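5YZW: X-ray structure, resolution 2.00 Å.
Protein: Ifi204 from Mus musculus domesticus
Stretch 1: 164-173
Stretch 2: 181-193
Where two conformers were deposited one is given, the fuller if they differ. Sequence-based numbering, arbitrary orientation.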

# COMPACT_ATOMS: atom_id res chain seq x y z
N SER A 164 -8.10 12.55 -13.35
CA SER A 164 -8.45 11.66 -12.26
C SER A 164 -7.38 11.72 -11.17
O SER A 164 -6.22 12.07 -11.42
CB SER A 164 -8.62 10.23 -12.76
OG SER A 164 -9.68 10.15 -13.71
N LYS A 165 -7.79 11.38 -9.95
CA LYS A 165 -6.87 11.26 -8.83
C LYS A 165 -6.61 9.78 -8.54
O LYS A 165 -7.56 8.98 -8.46
CB LYS A 165 -7.39 11.96 -7.58
CG LYS A 165 -6.29 12.65 -6.78
CD LYS A 165 -6.76 13.05 -5.39
CE LYS A 165 -5.63 13.68 -4.59
NZ LYS A 165 -6.04 13.87 -3.16
N LEU A 166 -5.34 9.43 -8.38
CA LEU A 166 -4.89 8.05 -8.34
C LEU A 166 -4.35 7.70 -6.96
O LEU A 166 -3.46 8.38 -6.45
CB LEU A 166 -3.79 7.84 -9.38
CG LEU A 166 -4.19 7.00 -10.58
CD1 LEU A 166 -2.93 6.71 -11.37
CD2 LEU A 166 -4.86 5.73 -10.11
N ARG A 167 -4.89 6.65 -6.37
CA ARG A 167 -4.38 6.11 -5.12
C ARG A 167 -3.47 4.94 -5.46
O ARG A 167 -3.92 3.93 -6.02
CB ARG A 167 -5.51 5.66 -4.19
CG ARG A 167 -5.05 4.82 -3.00
CD ARG A 167 -6.22 4.51 -2.09
NE ARG A 167 -6.75 5.73 -1.49
CZ ARG A 167 -8.04 5.97 -1.28
NH1 ARG A 167 -8.95 5.07 -1.63
NH2 ARG A 167 -8.43 7.11 -0.72
N LEU A 168 -2.18 5.09 -5.15
CA LEU A 168 -1.17 4.08 -5.44
C LEU A 168 -0.75 3.41 -4.15
O LEU A 168 -0.44 4.08 -3.16
CB LEU A 168 0.07 4.70 -6.11
CG LEU A 168 -0.12 5.67 -7.27
CD1 LEU A 168 1.18 6.45 -7.49
CD2 LEU A 168 -0.49 4.89 -8.49
N VAL A 169 -0.70 2.08 -4.17
CA VAL A 169 -0.24 1.32 -3.01
C VAL A 169 0.86 0.37 -3.44
O VAL A 169 0.66 -0.43 -4.36
CB VAL A 169 -1.38 0.55 -2.33
CG1 VAL A 169 -0.84 -0.21 -1.14
CG2 VAL A 169 -2.51 1.50 -1.95
N CYS A 170 2.02 0.48 -2.80
CA CYS A 170 3.14 -0.43 -3.01
C CYS A 170 3.62 -0.40 -4.46
O CYS A 170 3.65 -1.43 -5.14
CB CYS A 170 2.78 -1.85 -2.59
SG CYS A 170 4.19 -2.99 -2.52
N PHE A 171 3.99 0.80 -4.92
CA PHE A 171 4.72 0.99 -6.17
C PHE A 171 6.21 1.16 -5.89
O PHE A 171 6.60 1.68 -4.84
CB PHE A 171 4.19 2.21 -6.92
CG PHE A 171 2.98 1.94 -7.73
CD1 PHE A 171 1.82 1.48 -7.14
CD2 PHE A 171 2.99 2.16 -9.11
CE1 PHE A 171 0.69 1.22 -7.89
CE2 PHE A 171 1.87 1.90 -9.86
CZ PHE A 171 0.71 1.42 -9.25
N GLU A 172 7.06 0.75 -6.84
CA GLU A 172 8.50 0.83 -6.62
C GLU A 172 9.08 2.11 -7.19
O GLU A 172 8.85 2.44 -8.36
CB GLU A 172 9.26 -0.37 -7.20
CG GLU A 172 10.77 -0.31 -6.94
CD GLU A 172 11.54 -1.57 -7.37
OE1 GLU A 172 10.90 -2.54 -7.83
OE2 GLU A 172 12.79 -1.58 -7.27
N LEU A 173 9.85 2.82 -6.37
CA LEU A 173 10.45 4.08 -6.78
C LEU A 173 11.72 3.76 -7.55
O LEU A 173 12.60 3.06 -7.05
CB LEU A 173 10.77 4.94 -5.55
CG LEU A 173 11.61 6.18 -5.80
CD1 LEU A 173 10.72 7.15 -6.54
CD2 LEU A 173 12.07 6.82 -4.48
N GLN A 181 10.32 7.49 -11.59
CA GLN A 181 9.13 6.71 -11.90
C GLN A 181 8.67 5.95 -10.67
O GLN A 181 9.47 5.60 -9.80
CB GLN A 181 9.38 5.71 -13.04
CG GLN A 181 10.00 6.32 -14.31
CD GLN A 181 11.52 6.38 -14.25
OE1 GLN A 181 12.16 5.57 -13.57
NE2 GLN A 181 12.11 7.35 -14.95
N LEU A 182 7.37 5.68 -10.61
CA LEU A 182 6.78 4.73 -9.69
C LEU A 182 6.27 3.58 -10.56
O LEU A 182 5.32 3.75 -11.34
CB LEU A 182 5.66 5.37 -8.88
CG LEU A 182 6.09 6.44 -7.88
CD1 LEU A 182 4.85 7.14 -7.34
CD2 LEU A 182 6.86 5.78 -6.74
N ARG A 183 6.93 2.44 -10.45
CA ARG A 183 6.65 1.27 -11.27
C ARG A 183 5.72 0.30 -10.55
O ARG A 183 5.97 -0.09 -9.40
CB ARG A 183 7.95 0.56 -11.64
CG ARG A 183 8.59 1.06 -12.91
CD ARG A 183 10.03 0.65 -12.98
NE ARG A 183 10.80 1.62 -13.76
CZ ARG A 183 10.82 1.65 -15.09
NH1 ARG A 183 10.12 0.77 -15.79
NH2 ARG A 183 11.55 2.57 -15.72
N SER A 184 4.65 -0.08 -11.23
CA SER A 184 3.83 -1.19 -10.76
C SER A 184 4.69 -2.44 -10.61
O SER A 184 5.58 -2.70 -11.44
CB SER A 184 2.69 -1.44 -11.74
OG SER A 184 3.20 -2.03 -12.94
N VAL A 185 4.45 -3.20 -9.54
CA VAL A 185 5.14 -4.45 -9.26
C VAL A 185 4.11 -5.48 -8.80
O VAL A 185 2.90 -5.19 -8.73
CB VAL A 185 6.25 -4.30 -8.20
CG1 VAL A 185 7.43 -3.47 -8.73
CG2 VAL A 185 5.68 -3.72 -6.92
N ARG A 186 4.60 -6.67 -8.45
CA ARG A 186 3.72 -7.82 -8.22
C ARG A 186 2.63 -7.55 -7.18
O ARG A 186 1.49 -8.01 -7.33
CB ARG A 186 4.56 -9.03 -7.80
CG ARG A 186 3.76 -10.32 -7.65
CD ARG A 186 4.70 -11.49 -7.44
NE ARG A 186 4.03 -12.69 -6.93
CZ ARG A 186 3.31 -13.53 -7.68
NH1 ARG A 186 3.15 -13.29 -8.97
NH2 ARG A 186 2.76 -14.60 -7.12
N HIS A 187 2.95 -6.83 -6.10
CA HIS A 187 1.96 -6.60 -5.03
C HIS A 187 1.30 -5.23 -5.14
O HIS A 187 0.63 -4.81 -4.19
CB HIS A 187 2.59 -6.75 -3.64
CG HIS A 187 3.12 -8.12 -3.36
ND1 HIS A 187 4.12 -8.36 -2.45
CD2 HIS A 187 2.78 -9.32 -3.88
CE1 HIS A 187 4.39 -9.66 -2.43
NE2 HIS A 187 3.59 -10.26 -3.30
N SER A 188 1.47 -4.53 -6.26
CA SER A 188 0.91 -3.20 -6.38
C SER A 188 -0.61 -3.23 -6.44
O SER A 188 -1.24 -4.21 -6.86
CB SER A 188 1.42 -2.46 -7.64
OG SER A 188 2.82 -2.33 -7.64
N TYR A 189 -1.18 -2.10 -6.06
CA TYR A 189 -2.61 -1.90 -6.15
C TYR A 189 -2.84 -0.43 -6.47
O TYR A 189 -2.09 0.44 -6.02
CB TYR A 189 -3.34 -2.30 -4.84
CG TYR A 189 -4.81 -1.91 -4.84
CD1 TYR A 189 -5.76 -2.74 -5.42
CD2 TYR A 189 -5.23 -0.71 -4.29
CE1 TYR A 189 -7.12 -2.37 -5.45
CE2 TYR A 189 -6.57 -0.33 -4.31
CZ TYR A 189 -7.51 -1.16 -4.89
OH TYR A 189 -8.84 -0.77 -4.90
N MET A 190 -3.89 -0.15 -7.23
CA MET A 190 -4.23 1.23 -7.49
C MET A 190 -5.72 1.32 -7.77
O MET A 190 -6.34 0.35 -8.22
CB MET A 190 -3.43 1.80 -8.68
CG MET A 190 -3.59 1.01 -9.97
SD MET A 190 -2.58 1.65 -11.34
CE MET A 190 -2.41 3.33 -10.83
N GLN A 191 -6.28 2.49 -7.49
CA GLN A 191 -7.65 2.79 -7.88
C GLN A 191 -7.79 4.30 -8.03
O GLN A 191 -7.04 5.06 -7.41
CB GLN A 191 -8.66 2.25 -6.87
CG GLN A 191 -9.03 3.25 -5.80
CD GLN A 191 -9.65 2.59 -4.58
OE1 GLN A 191 -9.30 2.93 -3.44
NE2 GLN A 191 -10.59 1.67 -4.80
N VAL A 192 -8.74 4.72 -8.87
CA VAL A 192 -9.04 6.14 -9.01
C VAL A 192 -10.06 6.53 -7.94
O VAL A 192 -10.87 5.71 -7.50
CB VAL A 192 -9.56 6.47 -10.43
CG1 VAL A 192 -8.72 5.76 -11.49
CG2 VAL A 192 -11.01 6.10 -10.57
N ILE A 193 -10.02 7.79 -7.51
CA ILE A 193 -10.97 8.29 -6.52
C ILE A 193 -12.02 9.19 -7.17
O ILE A 193 -13.14 9.32 -6.66
CB ILE A 193 -10.24 9.03 -5.39
CG1 ILE A 193 -8.96 8.29 -5.01
CG2 ILE A 193 -11.16 9.18 -4.19
CD1 ILE A 193 -7.97 9.14 -4.24

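The two stretches pair as antiparallel strands in two separate segments. Strand 165-169 runs against strand 189-192 with 164° between their N-to-C directions and a closest axial approach of 4.7 Å; strand 171-173 meets strand 181-183 at 143° and 4.4 Å. Between them the first stretch turns a corner at Cys170, whose phi/psi of 60/58 departs from the extended values of its neighbours, while the second stretch makes a type I turn from Val185 to Ser188, closed by Ser188 N to Val185 O at 2.9 Å.

In the first segment, Arg167 and Gln191 form a hydrogen-bonded pair, with Arg167 N to Gln191 O at 2.9 Å and Gln191 N to Arg167 O at 3.1 Å. Two residues along, the pattern repeats: Val169 N donates to Tyr189 O at 2.8 Å, and Tyr189 N to Val169 O at 3.0 Å. Ile193 N extends the ladder to Lys165 O (2.9 Å, 158° at the hydrogen). The second segment has the straightest bonds, Glu172 N to Arg183 O (2.9 Å, 174°) and Arg183 N to Glu172 O (2.8 Å, 171°). The intervening non-hydrogen-bonded pairs bring alpha carbons closer, 4.6 Å between Leu166 CA and Val192 CA against 5.4 Å between Arg167 CA and Gln191 CA, and allow CA-H...O contacts such as Met190 CA to Arg167 O at 3.1 Å.

Alternation along the strands places Leu166, Leu168, Met190 and Val192 on one face. There the methyl Met190 CE reaches both leucines, lying 3.5 Å from Leu166 CD1 and 3.4 Å from Leu168 CD2. Leu168 also links the two segments, its CD1 lying 3.7 Å from Leu182 CD1.

Arg167 and Gln191 share the other face, where Arg167 NH1 donates to Gln191 OE1 at 2.8 Å. The acceptor lies near the guanidinium plane, where the N-H groups point, though the angle of 139° at the hydrogen makes the bond bent, and Ile193 CD1 covers one face of the group, although Ile193 is poorly ordered.

At the corner, Phe171 buries 113 Å² against the second stretch. Its ring edge meets Tyr189 O, 3.4 Å from Phe171 CE1, and Met190 SD, 3.9 Å from Phe171 CZ; the sulfur lies 80° off the ring normal. Ser184 CA makes an off-centre CH-pi contact, 4.2 Å from the Phe171 ring centroid. Nearby, Ser188 OG accepts from Val185 N at 2.7 Å and lies 2.8 Å from Cys170 O, placing the turn's serine directly beside the corner of the first stretch.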